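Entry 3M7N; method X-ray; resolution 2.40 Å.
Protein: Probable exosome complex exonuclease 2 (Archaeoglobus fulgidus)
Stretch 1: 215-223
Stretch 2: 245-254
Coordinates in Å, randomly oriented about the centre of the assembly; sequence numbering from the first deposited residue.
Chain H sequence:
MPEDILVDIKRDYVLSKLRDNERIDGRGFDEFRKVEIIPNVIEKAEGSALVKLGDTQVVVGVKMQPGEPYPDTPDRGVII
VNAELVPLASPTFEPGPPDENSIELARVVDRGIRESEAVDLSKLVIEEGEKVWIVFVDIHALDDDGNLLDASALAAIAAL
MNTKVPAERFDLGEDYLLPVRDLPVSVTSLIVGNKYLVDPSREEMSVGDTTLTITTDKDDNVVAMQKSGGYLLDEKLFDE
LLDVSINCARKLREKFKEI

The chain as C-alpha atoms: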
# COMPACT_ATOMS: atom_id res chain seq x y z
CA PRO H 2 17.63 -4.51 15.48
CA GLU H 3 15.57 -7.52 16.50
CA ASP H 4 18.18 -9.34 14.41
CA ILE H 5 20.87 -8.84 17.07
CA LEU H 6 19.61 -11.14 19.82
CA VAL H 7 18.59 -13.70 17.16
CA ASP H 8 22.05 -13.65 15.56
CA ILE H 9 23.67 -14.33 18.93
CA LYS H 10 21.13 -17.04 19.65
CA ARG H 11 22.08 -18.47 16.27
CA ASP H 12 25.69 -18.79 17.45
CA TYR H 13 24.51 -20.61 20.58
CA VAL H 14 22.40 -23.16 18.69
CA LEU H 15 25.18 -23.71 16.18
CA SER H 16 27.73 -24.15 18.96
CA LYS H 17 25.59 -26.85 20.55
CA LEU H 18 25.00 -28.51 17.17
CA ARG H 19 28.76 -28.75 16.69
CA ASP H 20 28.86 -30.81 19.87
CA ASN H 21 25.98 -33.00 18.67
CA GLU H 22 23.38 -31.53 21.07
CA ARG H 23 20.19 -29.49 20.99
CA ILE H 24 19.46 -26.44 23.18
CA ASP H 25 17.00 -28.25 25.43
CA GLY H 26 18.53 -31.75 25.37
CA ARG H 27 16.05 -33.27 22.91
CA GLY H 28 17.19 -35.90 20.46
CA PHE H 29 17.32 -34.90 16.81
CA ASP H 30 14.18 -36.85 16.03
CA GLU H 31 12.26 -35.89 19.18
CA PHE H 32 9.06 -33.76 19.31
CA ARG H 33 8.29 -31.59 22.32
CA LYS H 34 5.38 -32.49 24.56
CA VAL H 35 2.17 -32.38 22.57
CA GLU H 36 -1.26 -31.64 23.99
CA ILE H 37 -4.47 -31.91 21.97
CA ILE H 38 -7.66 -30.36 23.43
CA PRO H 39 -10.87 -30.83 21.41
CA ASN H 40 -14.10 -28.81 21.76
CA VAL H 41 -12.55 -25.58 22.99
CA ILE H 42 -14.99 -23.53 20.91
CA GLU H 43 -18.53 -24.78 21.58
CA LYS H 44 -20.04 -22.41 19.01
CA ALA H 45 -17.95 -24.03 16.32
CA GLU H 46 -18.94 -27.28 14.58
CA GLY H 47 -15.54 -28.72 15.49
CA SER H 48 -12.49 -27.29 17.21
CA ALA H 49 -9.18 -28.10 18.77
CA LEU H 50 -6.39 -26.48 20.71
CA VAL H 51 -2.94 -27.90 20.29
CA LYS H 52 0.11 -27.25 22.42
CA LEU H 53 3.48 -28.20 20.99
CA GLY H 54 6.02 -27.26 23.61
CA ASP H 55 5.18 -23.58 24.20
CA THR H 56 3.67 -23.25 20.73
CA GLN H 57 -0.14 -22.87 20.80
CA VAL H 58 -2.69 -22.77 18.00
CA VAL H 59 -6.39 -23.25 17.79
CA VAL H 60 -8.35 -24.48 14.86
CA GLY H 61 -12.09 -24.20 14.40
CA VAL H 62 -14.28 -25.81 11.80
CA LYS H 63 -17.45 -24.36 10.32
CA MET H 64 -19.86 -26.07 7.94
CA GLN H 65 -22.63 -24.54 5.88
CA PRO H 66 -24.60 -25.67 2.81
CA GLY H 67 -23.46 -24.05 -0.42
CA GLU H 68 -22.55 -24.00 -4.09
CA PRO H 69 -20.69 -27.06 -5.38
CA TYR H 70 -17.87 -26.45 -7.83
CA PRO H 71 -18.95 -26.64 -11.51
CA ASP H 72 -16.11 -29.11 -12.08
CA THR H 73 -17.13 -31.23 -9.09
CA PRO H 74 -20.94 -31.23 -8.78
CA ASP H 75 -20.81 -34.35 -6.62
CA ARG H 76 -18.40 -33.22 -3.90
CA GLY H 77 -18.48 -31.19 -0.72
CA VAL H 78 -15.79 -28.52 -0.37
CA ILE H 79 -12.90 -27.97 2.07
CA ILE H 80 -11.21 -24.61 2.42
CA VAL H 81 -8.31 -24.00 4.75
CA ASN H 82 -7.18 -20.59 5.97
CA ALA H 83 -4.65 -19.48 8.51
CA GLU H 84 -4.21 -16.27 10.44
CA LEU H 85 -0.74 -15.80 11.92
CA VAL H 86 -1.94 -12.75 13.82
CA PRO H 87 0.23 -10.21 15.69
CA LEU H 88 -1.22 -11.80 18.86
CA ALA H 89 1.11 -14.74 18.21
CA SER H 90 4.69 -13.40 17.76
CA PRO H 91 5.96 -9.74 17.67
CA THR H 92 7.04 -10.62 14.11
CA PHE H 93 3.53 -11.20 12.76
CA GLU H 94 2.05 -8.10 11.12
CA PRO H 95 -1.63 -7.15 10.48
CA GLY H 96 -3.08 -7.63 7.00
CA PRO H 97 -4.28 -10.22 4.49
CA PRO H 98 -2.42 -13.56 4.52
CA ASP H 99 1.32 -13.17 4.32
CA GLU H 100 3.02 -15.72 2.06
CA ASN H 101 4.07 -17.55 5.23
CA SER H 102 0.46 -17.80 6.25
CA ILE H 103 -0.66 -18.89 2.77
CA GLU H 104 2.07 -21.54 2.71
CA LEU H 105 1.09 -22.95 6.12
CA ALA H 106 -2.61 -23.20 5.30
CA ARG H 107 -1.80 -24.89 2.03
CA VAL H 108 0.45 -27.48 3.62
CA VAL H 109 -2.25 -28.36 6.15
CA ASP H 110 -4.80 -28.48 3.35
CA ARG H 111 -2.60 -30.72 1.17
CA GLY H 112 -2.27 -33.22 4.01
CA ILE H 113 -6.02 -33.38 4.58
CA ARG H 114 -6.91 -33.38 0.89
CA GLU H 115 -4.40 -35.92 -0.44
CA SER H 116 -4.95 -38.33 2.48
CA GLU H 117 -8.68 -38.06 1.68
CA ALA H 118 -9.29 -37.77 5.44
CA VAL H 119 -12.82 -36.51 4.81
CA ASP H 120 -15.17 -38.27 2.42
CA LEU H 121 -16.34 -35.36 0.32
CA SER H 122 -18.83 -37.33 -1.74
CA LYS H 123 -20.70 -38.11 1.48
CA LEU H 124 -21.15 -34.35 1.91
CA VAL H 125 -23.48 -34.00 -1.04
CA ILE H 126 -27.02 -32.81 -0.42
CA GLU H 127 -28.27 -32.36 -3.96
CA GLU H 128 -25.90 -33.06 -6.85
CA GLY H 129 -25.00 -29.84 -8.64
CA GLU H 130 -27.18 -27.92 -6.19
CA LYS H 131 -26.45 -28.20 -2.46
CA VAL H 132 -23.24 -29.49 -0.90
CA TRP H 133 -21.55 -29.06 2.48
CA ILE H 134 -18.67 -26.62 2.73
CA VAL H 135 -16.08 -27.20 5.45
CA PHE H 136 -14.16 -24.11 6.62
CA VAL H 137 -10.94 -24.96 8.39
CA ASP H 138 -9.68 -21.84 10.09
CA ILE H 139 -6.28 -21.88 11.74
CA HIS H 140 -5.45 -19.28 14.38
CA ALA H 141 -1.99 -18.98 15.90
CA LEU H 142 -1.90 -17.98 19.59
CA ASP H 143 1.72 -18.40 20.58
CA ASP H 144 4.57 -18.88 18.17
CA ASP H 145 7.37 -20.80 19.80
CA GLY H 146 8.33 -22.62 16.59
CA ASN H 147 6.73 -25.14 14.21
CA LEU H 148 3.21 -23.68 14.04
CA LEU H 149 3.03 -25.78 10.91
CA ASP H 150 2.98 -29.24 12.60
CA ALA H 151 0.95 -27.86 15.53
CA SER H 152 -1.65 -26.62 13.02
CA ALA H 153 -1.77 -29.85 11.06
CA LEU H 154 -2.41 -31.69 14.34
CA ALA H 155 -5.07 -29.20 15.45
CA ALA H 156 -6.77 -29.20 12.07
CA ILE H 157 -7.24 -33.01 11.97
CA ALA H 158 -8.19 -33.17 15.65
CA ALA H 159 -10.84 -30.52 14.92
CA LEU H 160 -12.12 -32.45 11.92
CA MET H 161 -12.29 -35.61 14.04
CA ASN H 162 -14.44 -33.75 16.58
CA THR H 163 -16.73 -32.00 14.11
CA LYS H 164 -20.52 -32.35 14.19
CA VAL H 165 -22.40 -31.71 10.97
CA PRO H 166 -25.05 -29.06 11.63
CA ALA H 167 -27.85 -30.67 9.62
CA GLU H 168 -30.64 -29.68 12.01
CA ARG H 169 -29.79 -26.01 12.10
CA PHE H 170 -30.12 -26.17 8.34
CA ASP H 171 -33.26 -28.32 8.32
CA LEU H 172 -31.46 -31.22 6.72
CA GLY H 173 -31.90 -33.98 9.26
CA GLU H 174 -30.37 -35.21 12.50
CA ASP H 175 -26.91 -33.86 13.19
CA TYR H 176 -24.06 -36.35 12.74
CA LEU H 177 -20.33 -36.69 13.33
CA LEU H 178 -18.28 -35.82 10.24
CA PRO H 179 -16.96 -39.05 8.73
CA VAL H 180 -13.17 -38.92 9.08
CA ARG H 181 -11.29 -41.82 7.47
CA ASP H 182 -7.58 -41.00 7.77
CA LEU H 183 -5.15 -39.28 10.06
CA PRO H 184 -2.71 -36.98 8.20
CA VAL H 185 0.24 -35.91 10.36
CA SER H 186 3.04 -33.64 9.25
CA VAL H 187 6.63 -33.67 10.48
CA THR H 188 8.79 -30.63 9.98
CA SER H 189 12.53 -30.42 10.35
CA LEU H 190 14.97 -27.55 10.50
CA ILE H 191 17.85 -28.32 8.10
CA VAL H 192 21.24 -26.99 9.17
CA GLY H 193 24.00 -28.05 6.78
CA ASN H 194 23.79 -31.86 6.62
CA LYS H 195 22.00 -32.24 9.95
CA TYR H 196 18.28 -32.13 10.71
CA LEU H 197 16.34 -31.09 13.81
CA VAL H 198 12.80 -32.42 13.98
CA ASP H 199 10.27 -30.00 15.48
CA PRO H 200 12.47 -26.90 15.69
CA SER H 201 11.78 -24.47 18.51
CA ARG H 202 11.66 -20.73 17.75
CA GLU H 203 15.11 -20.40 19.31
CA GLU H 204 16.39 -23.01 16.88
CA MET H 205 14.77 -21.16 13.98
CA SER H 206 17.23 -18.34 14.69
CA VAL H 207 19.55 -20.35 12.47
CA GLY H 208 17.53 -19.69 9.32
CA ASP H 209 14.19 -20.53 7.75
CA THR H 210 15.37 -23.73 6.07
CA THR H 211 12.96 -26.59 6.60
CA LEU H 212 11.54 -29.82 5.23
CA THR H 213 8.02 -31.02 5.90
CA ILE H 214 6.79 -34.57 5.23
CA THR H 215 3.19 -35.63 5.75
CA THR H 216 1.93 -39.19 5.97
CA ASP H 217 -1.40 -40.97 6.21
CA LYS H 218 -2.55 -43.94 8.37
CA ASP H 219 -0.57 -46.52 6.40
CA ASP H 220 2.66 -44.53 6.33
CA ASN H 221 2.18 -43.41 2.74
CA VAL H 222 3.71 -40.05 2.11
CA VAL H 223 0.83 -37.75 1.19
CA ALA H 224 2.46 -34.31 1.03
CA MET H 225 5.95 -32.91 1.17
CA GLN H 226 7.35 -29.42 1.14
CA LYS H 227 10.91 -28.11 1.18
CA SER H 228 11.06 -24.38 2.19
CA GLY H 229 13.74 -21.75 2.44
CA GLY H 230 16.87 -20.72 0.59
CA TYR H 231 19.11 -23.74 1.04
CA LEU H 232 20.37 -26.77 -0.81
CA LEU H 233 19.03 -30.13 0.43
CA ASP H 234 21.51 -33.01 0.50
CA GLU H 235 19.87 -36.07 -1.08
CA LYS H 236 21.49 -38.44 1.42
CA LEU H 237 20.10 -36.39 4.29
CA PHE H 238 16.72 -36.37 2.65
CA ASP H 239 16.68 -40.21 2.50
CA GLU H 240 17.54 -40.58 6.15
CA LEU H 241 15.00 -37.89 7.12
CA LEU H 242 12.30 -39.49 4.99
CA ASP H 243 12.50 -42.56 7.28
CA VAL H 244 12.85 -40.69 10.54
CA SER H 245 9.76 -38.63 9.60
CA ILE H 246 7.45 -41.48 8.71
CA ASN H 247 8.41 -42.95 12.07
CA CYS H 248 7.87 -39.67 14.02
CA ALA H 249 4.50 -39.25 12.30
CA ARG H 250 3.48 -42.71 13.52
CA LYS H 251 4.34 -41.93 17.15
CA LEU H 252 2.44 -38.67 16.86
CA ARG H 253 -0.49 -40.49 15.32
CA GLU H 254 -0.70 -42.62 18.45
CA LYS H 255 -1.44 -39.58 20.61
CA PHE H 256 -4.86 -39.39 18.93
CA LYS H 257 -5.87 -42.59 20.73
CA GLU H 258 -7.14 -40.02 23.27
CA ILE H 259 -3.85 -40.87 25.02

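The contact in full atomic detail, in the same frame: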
# COMPACT_ATOMS: atom_id res chain seq x y z
N THR H 215 4.45 -35.20 5.19
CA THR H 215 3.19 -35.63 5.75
C THR H 215 2.80 -37.04 5.32
O THR H 215 2.88 -37.40 4.15
CB THR H 215 2.05 -34.67 5.37
OG1 THR H 215 2.49 -33.32 5.59
CG2 THR H 215 0.77 -34.96 6.17
N THR H 216 2.36 -37.84 6.28
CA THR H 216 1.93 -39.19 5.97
C THR H 216 0.50 -39.45 6.40
O THR H 216 -0.07 -38.74 7.23
CB THR H 216 2.84 -40.22 6.65
OG1 THR H 216 2.72 -40.07 8.06
CG2 THR H 216 4.29 -40.02 6.24
N ASP H 217 -0.09 -40.49 5.80
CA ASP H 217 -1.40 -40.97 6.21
C ASP H 217 -1.26 -42.14 7.19
O ASP H 217 -0.15 -42.48 7.61
CB ASP H 217 -2.26 -41.36 5.00
CG ASP H 217 -1.74 -42.58 4.24
OD1 ASP H 217 -0.88 -43.31 4.77
OD2 ASP H 217 -2.19 -42.81 3.10
N LYS H 218 -2.40 -42.73 7.54
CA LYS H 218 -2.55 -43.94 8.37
C LYS H 218 -1.56 -45.08 8.09
O LYS H 218 -1.06 -45.72 9.00
CB LYS H 218 -3.94 -44.52 8.11
CG LYS H 218 -4.92 -44.39 9.23
CD LYS H 218 -6.18 -45.15 8.85
CE LYS H 218 -6.41 -45.03 7.35
NZ LYS H 218 -7.32 -46.07 6.82
N ASP H 219 -1.36 -45.37 6.82
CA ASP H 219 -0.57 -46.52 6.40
C ASP H 219 0.85 -46.16 6.10
O ASP H 219 1.53 -46.91 5.41
CB ASP H 219 -1.18 -47.13 5.13
CG ASP H 219 -2.63 -47.52 5.31
OD1 ASP H 219 -2.97 -48.00 6.41
OD2 ASP H 219 -3.42 -47.35 4.35
N ASP H 220 1.28 -44.99 6.56
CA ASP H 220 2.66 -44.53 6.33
C ASP H 220 2.97 -44.16 4.87
O ASP H 220 4.13 -44.01 4.50
CB ASP H 220 3.69 -45.55 6.82
CG ASP H 220 3.68 -45.75 8.34
OD1 ASP H 220 2.91 -45.06 9.06
OD2 ASP H 220 4.45 -46.60 8.83
N ASN H 221 1.95 -44.02 4.04
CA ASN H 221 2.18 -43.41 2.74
C ASN H 221 2.47 -41.95 2.92
O ASN H 221 1.86 -41.28 3.77
CB ASN H 221 0.98 -43.57 1.83
CG ASN H 221 0.65 -45.00 1.58
OD1 ASN H 221 -0.50 -45.41 1.66
ND2 ASN H 221 1.67 -45.79 1.29
N VAL H 222 3.43 -41.46 2.15
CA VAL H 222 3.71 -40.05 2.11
C VAL H 222 2.61 -39.42 1.26
O VAL H 222 2.28 -39.92 0.18
CB VAL H 222 5.09 -39.75 1.52
CG1 VAL H 222 5.32 -38.25 1.44
CG2 VAL H 222 6.19 -40.42 2.36
N VAL H 223 2.04 -38.33 1.77
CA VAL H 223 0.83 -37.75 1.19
C VAL H 223 1.06 -36.28 0.80
O VAL H 223 0.37 -35.73 -0.06
CB VAL H 223 -0.37 -37.98 2.18
CG1 VAL H 223 -1.08 -36.70 2.53
CG2 VAL H 223 -1.33 -39.06 1.65
N SER H 245 11.02 -39.38 9.59
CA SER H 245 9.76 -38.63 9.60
C SER H 245 8.53 -39.52 9.59
O SER H 245 7.57 -39.29 10.34
CB SER H 245 9.67 -37.64 8.41
OG SER H 245 10.70 -36.68 8.47
N ILE H 246 8.54 -40.52 8.73
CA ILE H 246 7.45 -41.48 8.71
C ILE H 246 7.30 -42.06 10.11
O ILE H 246 6.21 -42.12 10.64
CB ILE H 246 7.71 -42.61 7.68
CG1 ILE H 246 7.84 -42.03 6.26
CG2 ILE H 246 6.61 -43.68 7.76
CD1 ILE H 246 8.19 -43.06 5.19
N ASN H 247 8.42 -42.43 10.71
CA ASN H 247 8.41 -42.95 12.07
C ASN H 247 7.82 -41.95 13.08
O ASN H 247 6.86 -42.28 13.77
CB ASN H 247 9.82 -43.41 12.49
CG ASN H 247 9.80 -44.36 13.68
OD1 ASN H 247 9.62 -45.57 13.52
ND2 ASN H 247 10.00 -43.82 14.88
N CYS H 248 8.40 -40.74 13.15
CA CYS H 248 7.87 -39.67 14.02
C CYS H 248 6.38 -39.43 13.87
O CYS H 248 5.67 -39.23 14.85
CB CYS H 248 8.58 -38.34 13.74
SG CYS H 248 10.26 -38.23 14.33
N ALA H 249 5.91 -39.43 12.62
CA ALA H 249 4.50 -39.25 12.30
C ALA H 249 3.64 -40.35 12.93
O ALA H 249 2.53 -40.09 13.41
CB ALA H 249 4.32 -39.24 10.76
N ARG H 250 4.17 -41.57 12.93
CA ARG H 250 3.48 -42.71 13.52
C ARG H 250 3.33 -42.52 15.02
O ARG H 250 2.24 -42.67 15.55
CB ARG H 250 4.21 -44.03 13.22
CG ARG H 250 3.62 -44.85 12.06
CD ARG H 250 3.86 -46.36 12.27
NE ARG H 250 5.15 -46.60 12.91
CZ ARG H 250 6.31 -46.67 12.27
NH1 ARG H 250 7.43 -46.88 12.95
NH2 ARG H 250 6.35 -46.55 10.95
N LYS H 251 4.43 -42.21 15.71
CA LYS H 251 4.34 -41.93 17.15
C LYS H 251 3.29 -40.86 17.43
O LYS H 251 2.41 -41.03 18.28
CB LYS H 251 5.68 -41.45 17.68
CG LYS H 251 6.69 -42.55 17.99
CD LYS H 251 6.59 -43.69 17.01
CE LYS H 251 7.44 -44.89 17.46
NZ LYS H 251 6.89 -46.16 16.86
N LEU H 252 3.38 -39.75 16.71
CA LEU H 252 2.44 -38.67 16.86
C LEU H 252 1.02 -39.16 16.71
O LEU H 252 0.12 -38.78 17.47
CB LEU H 252 2.73 -37.56 15.84
CG LEU H 252 3.90 -36.67 16.29
CD1 LEU H 252 4.23 -35.61 15.27
CD2 LEU H 252 3.58 -36.05 17.65
N ARG H 253 0.82 -40.00 15.70
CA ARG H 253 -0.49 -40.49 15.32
C ARG H 253 -1.08 -41.25 16.50
O ARG H 253 -2.29 -41.29 16.69
CB ARG H 253 -0.35 -41.39 14.09
CG ARG H 253 -1.64 -41.74 13.37
CD ARG H 253 -1.36 -42.30 11.97
NE ARG H 253 -1.09 -41.24 11.02
CZ ARG H 253 0.07 -41.04 10.41
NH1 ARG H 253 1.11 -41.86 10.62
NH2 ARG H 253 0.19 -40.00 9.57
N GLU H 254 -0.22 -41.81 17.34
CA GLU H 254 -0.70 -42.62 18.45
C GLU H 254 -1.14 -41.78 19.66
O GLU H 254 -1.69 -42.31 20.62
CB GLU H 254 0.32 -43.71 18.79
CG GLU H 254 0.83 -43.75 20.22
CD GLU H 254 1.97 -44.76 20.39
OE1 GLU H 254 2.51 -45.23 19.35
OE2 GLU H 254 2.33 -45.07 21.55
O HOH W 1 3.85 -42.12 9.42
O HOH W 2 0.75 -45.06 10.79

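This is a small, largely polar contact in which a β-hairpin presents its turn to one side of a helix, and two arginines and a pair of waters do most of the bonding around a modest apolar patch. Strand residues Thr 215 and Thr 216 lead into a type I turn from Asp 217 to Asp 220, and the chain returns as a strand at Val 222 and Val 223. The hairpin holds its own shape: Asp 217 N bonds to Asn 221 O at 2.9 Å, Val 223 N to Thr 215 O at 2.7 Å, and the carboxylate oxygen Asp 217 OD1 accepts from Asp 219 N at 2.9 Å inside the turn. With its CA-to-CB bond pointing away from the helix, the side chain of Asp 217 serves the loop, while its carbonyl O faces Arg 253.

The helix meets this hairpin with Ile 246, Ala 249, Arg 250 and Arg 253, a spacing of three, four and seven that keeps them on one side. Ile 246 supplies the greasy part: its CG2 lies 3.6 Å from Asp 220 CB, its CG1 4.1 Å from Thr 216 CG2, and its CD1 4.4 Å from Val 222 CG2. Ala 249 points toward the hairpin, and its CB lies 3.2 Å from Thr 216 OG1.

Arg 253 leaves the helix in an extended t, t start and lays its guanidinium against the start of the turn. Arg 253 NH2 donates to Thr 216 OG1 at 2.9 Å with a nearly straight angle of 163°. The carbonyl Thr 216 O sits at the guanidinium edge, and Asp 217 O lies over one face, 3.2 Å from Arg 253 CZ; these place carbonyl oxygens beside positive charge, but the angles are too poor for hydrogen bonds.

Asp 220 adopts a positive phi of 70°, and although its CA-to-CB bond runs sideways, its carboxylate comes nearer the helix and serves two arginines. Asp 220 OD2 accepts from Arg 250 NH2 at 2.8 Å, a hydrogen-bonded salt bridge made near the guanidinium plane. Asp 220 OD1 makes only a long salt bridge to Arg 253 NH1, at 4.0 Å.

Water supports that longer pairing. Water 1 accepts from Thr 216 OG1 (2.7 Å) and Arg 253 NH1 (3.0 Å) and donates to Asp 220 OD1 (3.1 Å) and Ile 246 O (2.7 Å), so the threonine hydroxyl accepts from arginine while donating to water. Water 2 donates to Lys 218 O at 2.6 Å and Asp 220 OD1 at 2.8 Å, and accepts a weak bond from Arg 253 NH1 at 3.2 Å, so both waters bridge Asp 220 OD1 and Arg 253 NH1. The rule to read here is that one acid in a turn, shared between two arginines, can be completed by ordered water.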